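Local coordinates for protein glycoside hydrolase family 81 (Clostridium thermocellum, PDB 6FOP) that probably hydrolyses internal beta-1,3-glucosidic linkages of laminarin-type glucans as part of the cellulosome, at residues V91-Y97 / F138-R144; N199-I203 / A221-V225. One frame throughout, in Å; residues are numbered along the deposited sequence.

Contact 1 (V91-Y97 / F138-R144); sequences VGHSSVY and FTGGNPR
R144 lays its guanidinium flat over one face of the Y97 ring, the planes 15° apart and CZ of R144 4.2 Å from the ring centroid, a stacked cation-pi pair. The arginine chain is extended through CD and turns at chi3 (63°), which brings NE to H93 O at 3.0 Å; the oxygen lies in the guanidinium plane, while NE sits above the plane of the carbonyl. A water accepts from R144 NH2 and H93 N and lies 2.7 Å from V96 O, tying the arginine to the turn.

The imidazole of H93 uses both nitrogens. With CG anti to the backbone N (chi1 -170°), NE2 reaches T139 O at 2.8 Å along a nearly straight bond, and ND1 accepts from S95 N near the ring plane and from V96 N well out of it. This pattern is consistent with the proton on NE2 and fixes the ring's rotation. S94 OG receives the N142 amide at 2.8 Å, and S94 N returns a bond to N142 O. G141, without a side chain, passes close to the H93 ring. The F138 ring turns its edge to G92 O and to V91 CG1.

G92 and R144 form an antiparallel hydrogen-bonded pair between sheet neighbours 89-93 and 143-147; H93 holds the end of strand 133-139 and S94 the loop after it, which carries the chain between two sheets of the N-terminal beta-rich region.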
loop_
_atom_site.group_PDB
_atom_site.type_symbol
_atom_site.label_atom_id
_atom_site.label_comp_id
_atom_site.label_asym_id
_atom_site.label_seq_id
_atom_site.Cartn_x
_atom_site.Cartn_y
_atom_site.Cartn_z
ATOM N N VAL A 91 -9.950 5.740 27.787
ATOM C CA VAL A 91 -8.903 6.304 28.622
ATOM C C VAL A 91 -9.173 7.790 28.686
ATOM O O VAL A 91 -8.925 8.517 27.734
ATOM C CB VAL A 91 -7.505 6.021 28.046
ATOM C CG1 VAL A 91 -6.413 6.691 28.871
ATOM C CG2 VAL A 91 -7.245 4.524 27.972
ATOM N N GLY A 92 -9.697 8.214 29.847
ATOM C CA GLY A 92 -10.007 9.605 30.129
ATOM C C GLY A 92 -9.108 10.139 31.241
ATOM O O GLY A 92 -8.101 9.517 31.610
ATOM N N HIS A 93 -9.525 11.261 31.812
ATOM C CA HIS A 93 -8.698 12.050 32.707
ATOM C C HIS A 93 -9.564 12.429 33.927
ATOM O O HIS A 93 -10.774 12.719 33.806
ATOM C CB HIS A 93 -8.203 13.262 31.944
ATOM C CG HIS A 93 -7.147 14.057 32.635
ATOM N ND1 HIS A 93 -7.424 14.862 33.712
ATOM C CD2 HIS A 93 -5.840 14.245 32.356
ATOM C CE1 HIS A 93 -6.332 15.503 34.083
ATOM N NE2 HIS A 93 -5.353 15.138 33.277
ATOM N N SER A 94 -8.947 12.423 35.107
ATOM C CA SER A 94 -9.685 12.583 36.366
ATOM C C SER A 94 -10.237 13.978 36.590
ATOM O O SER A 94 -11.162 14.149 37.368
ATOM C CB SER A 94 -8.809 12.161 37.545
ATOM O OG SER A 94 -7.672 12.971 37.696
ATOM N N SER A 95 -9.623 14.992 36.001
ATOM C CA SER A 95 -10.121 16.367 36.144
ATOM C C SER A 95 -10.520 17.110 34.872
ATOM O O SER A 95 -11.241 18.095 34.951
ATOM C CB SER A 95 -9.146 17.197 36.988
ATOM O OG SER A 95 -7.860 17.219 36.432
ATOM N N VAL A 96 -10.132 16.611 33.703
ATOM C CA VAL A 96 -10.495 17.219 32.453
ATOM C C VAL A 96 -11.482 16.250 31.831
ATOM O O VAL A 96 -11.099 15.177 31.404
ATOM C CB VAL A 96 -9.282 17.439 31.522
ATOM C CG1 VAL A 96 -9.738 18.053 30.208
ATOM C CG2 VAL A 96 -8.266 18.361 32.186
ATOM N N TYR A 97 -12.755 16.614 31.797
ATOM C CA TYR A 97 -13.790 15.737 31.235
ATOM C C TYR A 97 -14.047 16.006 29.744
ATOM O O TYR A 97 -14.606 15.142 29.053
ATOM C CB TYR A 97 -15.083 15.847 32.056
ATOM C CG TYR A 97 -15.103 14.999 33.325
ATOM C CD1 TYR A 97 -14.000 14.941 34.182
ATOM C CD2 TYR A 97 -16.249 14.265 33.684
ATOM C CE1 TYR A 97 -14.008 14.172 35.348
ATOM C CE2 TYR A 97 -16.275 13.491 34.842
ATOM C CZ TYR A 97 -15.157 13.452 35.669
ATOM O OH TYR A 97 -15.162 12.691 36.826
ATOM N N PHE A 138 0.322 11.281 31.161
ATOM C CA PHE A 138 -0.664 12.221 31.698
ATOM C C PHE A 138 0.004 13.463 32.294
ATOM O O PHE A 138 1.110 13.388 32.848
ATOM C CB PHE A 138 -1.483 11.518 32.790
ATOM C CG PHE A 138 -2.522 10.607 32.243
ATOM C CD1 PHE A 138 -2.173 9.395 31.650
ATOM C CD2 PHE A 138 -3.842 10.968 32.290
ATOM C CE1 PHE A 138 -3.161 8.596 31.083
ATOM C CE2 PHE A 138 -4.823 10.165 31.744
ATOM C CZ PHE A 138 -4.483 8.978 31.159
ATOM N N THR A 139 -0.673 14.609 32.172
ATOM C CA THR A 139 -0.363 15.752 33.005
ATOM C C THR A 139 -1.670 16.276 33.630
ATOM O O THR A 139 -2.765 16.106 33.090
ATOM C CB THR A 139 0.281 16.907 32.225
ATOM O OG1 THR A 139 -0.708 17.555 31.396
ATOM C CG2 THR A 139 1.483 16.442 31.443
ATOM N N GLY A 140 -1.550 16.817 34.829
ATOM C CA GLY A 140 -2.646 17.531 35.455
ATOM C C GLY A 140 -3.687 16.679 36.118
ATOM O O GLY A 140 -4.687 17.211 36.589
ATOM N N GLY A 141 -3.457 15.366 36.175
ATOM C CA GLY A 141 -4.399 14.458 36.777
ATOM C C GLY A 141 -4.150 13.012 36.451
ATOM O O GLY A 141 -3.135 12.650 35.859
ATOM N N ASN A 142 -5.127 12.192 36.793
ATOM C CA ASN A 142 -4.977 10.753 36.792
ATOM C C ASN A 142 -5.716 10.082 35.628
ATOM O O ASN A 142 -6.749 10.579 35.178
ATOM C CB ASN A 142 -5.547 10.200 38.087
ATOM C CG ASN A 142 -4.666 10.508 39.268
ATOM O OD1 ASN A 142 -3.439 10.430 39.186
ATOM N ND2 ASN A 142 -5.290 10.822 40.389
ATOM N N PRO A 143 -5.236 8.905 35.210
ATOM C CA PRO A 143 -6.015 8.101 34.255
ATOM C C PRO A 143 -7.339 7.707 34.844
ATOM O O PRO A 143 -7.376 7.176 35.956
ATOM C CB PRO A 143 -5.139 6.862 34.037
ATOM C CG PRO A 143 -3.767 7.314 34.412
ATOM C CD PRO A 143 -3.986 8.230 35.572
ATOM N N ARG A 144 -8.412 8.003 34.117
ATOM C CA ARG A 144 -9.756 7.645 34.514
ATOM C C ARG A 144 -10.246 6.711 33.434
ATOM O O ARG A 144 -10.508 7.158 32.317
ATOM C CB ARG A 144 -10.626 8.909 34.614
ATOM C CG ARG A 144 -12.071 8.652 35.052
ATOM C CD ARG A 144 -12.825 9.975 35.191
ATOM N NE ARG A 144 -12.947 10.696 33.920
ATOM C CZ ARG A 144 -13.885 10.490 32.998
ATOM N NH1 ARG A 144 -14.850 9.576 33.177
ATOM N NH2 ARG A 144 -13.909 11.213 31.876
HETATM O O HOH W 1 -11.734 12.637 30.575
HETATM O O HOH W 2 -6.411 16.798 38.859
#

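Contact 2 (N199-I203 / A221-V225)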
loop_
_atom_site.group_PDB
_atom_site.type_symbol
_atom_site.label_atom_id
_atom_site.label_comp_id
_atom_site.label_asym_id
_atom_site.label_seq_id
_atom_site.Cartn_x
_atom_site.Cartn_y
_atom_site.Cartn_z
ATOM N N ASN A 199 3.995 9.562 35.781
ATOM C CA ASN A 199 2.829 9.957 35.009
ATOM C C ASN A 199 2.643 9.147 33.728
ATOM O O ASN A 199 1.841 9.516 32.878
ATOM C CB ASN A 199 2.888 11.448 34.680
ATOM C CG ASN A 199 2.903 12.319 35.892
ATOM O OD1 ASN A 199 1.849 12.641 36.435
ATOM N ND2 ASN A 199 4.069 12.681 36.349
ATOM N N TYR A 200 3.340 8.024 33.664
ATOM C CA TYR A 200 3.203 7.084 32.545
ATOM C C TYR A 200 2.194 5.989 32.885
ATOM O O TYR A 200 1.962 5.657 34.060
ATOM C CB TYR A 200 4.575 6.490 32.194
ATOM C CG TYR A 200 5.297 5.859 33.354
ATOM C CD1 TYR A 200 6.153 6.617 34.164
ATOM C CD2 TYR A 200 5.149 4.525 33.658
ATOM C CE1 TYR A 200 6.807 6.051 35.231
ATOM C CE2 TYR A 200 5.804 3.955 34.743
ATOM C CZ TYR A 200 6.646 4.724 35.517
ATOM O OH TYR A 200 7.289 4.209 36.630
ATOM N N PHE A 201 1.573 5.413 31.856
ATOM C CA PHE A 201 0.462 4.443 32.056
ATOM C C PHE A 201 0.331 3.694 30.742
ATOM O O PHE A 201 0.366 4.328 29.688
ATOM C CB PHE A 201 -0.827 5.196 32.374
ATOM C CG PHE A 201 -2.011 4.324 32.640
ATOM C CD1 PHE A 201 -2.231 3.818 33.919
ATOM C CD2 PHE A 201 -2.891 3.986 31.627
ATOM C CE1 PHE A 201 -3.305 3.025 34.184
ATOM C CE2 PHE A 201 -3.991 3.166 31.894
ATOM C CZ PHE A 201 -4.182 2.680 33.177
ATOM N N SER A 202 0.220 2.368 30.786
ATOM C CA SER A 202 0.015 1.613 29.534
ATOM C C SER A 202 -1.055 0.566 29.701
ATOM O O SER A 202 -1.424 0.211 30.827
ATOM C CB SER A 202 1.319 0.983 29.040
ATOM O OG SER A 202 1.793 0.022 29.951
ATOM N N ILE A 203 -1.535 0.054 28.579
ATOM C CA ILE A 203 -2.520 -1.035 28.556
ATOM C C ILE A 203 -2.036 -2.038 27.518
ATOM O O ILE A 203 -1.238 -1.669 26.620
ATOM C CB ILE A 203 -3.942 -0.545 28.249
ATOM C CG1 ILE A 203 -4.103 -0.050 26.804
ATOM C CG2 ILE A 203 -4.337 0.553 29.228
ATOM C CD1 ILE A 203 -4.405 -1.116 25.760
ATOM N N ALA A 221 5.587 -3.884 29.737
ATOM C CA ALA A 221 4.581 -2.809 29.703
ATOM C C ALA A 221 5.151 -1.420 29.869
ATOM O O ALA A 221 4.490 -0.424 29.519
ATOM C CB ALA A 221 3.479 -3.041 30.748
ATOM N N TYR A 222 6.350 -1.332 30.435
ATOM C CA TYR A 222 6.987 -0.066 30.704
ATOM C C TYR A 222 8.065 0.298 29.713
ATOM O O TYR A 222 8.798 1.251 29.931
ATOM C CB TYR A 222 7.453 0.006 32.191
ATOM C CG TYR A 222 6.323 -0.367 33.130
ATOM C CD1 TYR A 222 5.266 0.501 33.329
ATOM C CD2 TYR A 222 6.256 -1.612 33.709
ATOM C CE1 TYR A 222 4.178 0.153 34.135
ATOM C CE2 TYR A 222 5.181 -1.977 34.532
ATOM C CZ TYR A 222 4.155 -1.081 34.759
ATOM O OH TYR A 222 3.098 -1.453 35.563
ATOM N N CYS A 223 8.151 -0.463 28.621
ATOM C CA CYS A 223 9.073 -0.177 27.521
ATOM C C CYS A 223 8.261 0.544 26.459
ATOM O O CYS A 223 7.677 -0.065 25.564
ATOM C CB CYS A 223 9.692 -1.471 27.014
ATOM S SG CYS A 223 10.823 -2.228 28.201
ATOM N N PHE A 224 8.142 1.848 26.605
ATOM C CA PHE A 224 7.265 2.642 25.741
ATOM C C PHE A 224 7.930 2.819 24.374
ATOM O O PHE A 224 9.080 3.234 24.281
ATOM C CB PHE A 224 7.010 4.013 26.367
ATOM C CG PHE A 224 5.972 4.020 27.469
ATOM C CD1 PHE A 224 5.709 2.908 28.264
ATOM C CD2 PHE A 224 5.258 5.193 27.710
ATOM C CE1 PHE A 224 4.739 2.962 29.259
ATOM C CE2 PHE A 224 4.300 5.233 28.696
ATOM C CZ PHE A 224 4.037 4.124 29.453
ATOM N N VAL A 225 7.183 2.510 23.309
ATOM C CA VAL A 225 7.702 2.693 21.952
ATOM C C VAL A 225 7.701 4.168 21.620
ATOM O O VAL A 225 6.671 4.816 21.679
ATOM C CB VAL A 225 6.900 1.888 20.921
ATOM C CG1 VAL A 225 7.400 2.212 19.519
ATOM C CG2 VAL A 225 7.075 0.410 21.190
#
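S202 and A221 make the polar link of this contact: the serine hydroxyl OG donates to A221 O at 2.8 Å, approaching tilted from the carbonyl plane. With chi1 at 64°, OG stands between the backbone N and the carbonyl carbon, and from there it also meets the methyl CB of A221 at 3.6 Å. The residue is buried, and this bond gives its hydroxyl a partner inside the interface.

F224 packs beside it. Its CG lies anti to the carbonyl carbon (chi1 -79°), which sends the ring toward strand 200-206 so that its far end meets three consecutive residues. F224 CZ and CE2 both lie 3.7 Å from Y200 CB, F224 CE1 touches S202 CB at 4.0 Å, and the amide nitrogen of F201 faces the ring edge near its plane. Y135 of strand 133-139 also meets this ring.

Y200 and S202, two apart on the strand, both point toward 221-225, whereas F201 between them points away; CG of Y200 lies between the backbone N and the carbonyl carbon. The Y200 ring offers its edge to Y222, with CE2 of Y200 3.8 Å from CD1 of Y222, and the two side chains cross at about a right angle. A221 CB lies over the centre of one face of the Y222 ring. The Y200 hydroxyl is held beyond these segments by E253, and that of Y222 bonds weakly to A176 O.

Segments 200-203 and 223-225 of strands 200-206 and 223-235 run at 82° to each other. The strands belong to different antiparallel sheets, and the contact is a near-orthogonal sheet-to-sheet packing, closed by aromatic side chains where helix 211-220 gives way to strand 223-235.

Contacts 1 and 2 have their centres 16 Å apart and share the eight-stranded antiparallel sheet in which strands 133-139 and 200-206 are neighbours. F138 N lies 2.9 Å from N199 O, a probable backbone hydrogen bond between the two. P143 and F201 add apolar packing, CG of the proline 3.9 Å from CD1 of the phenylalanine, so F201 faces contact 1 while Y200 and S202 serve contact 2. Together they join three sheets in series. Their centres lie about 37 and 30 Å from that of the chain. A magnesium ion lies about 7 Å from the R144 side chain, and the F201 side chain is about 14 Å from a magnesium ion; neither residue ligates a metal.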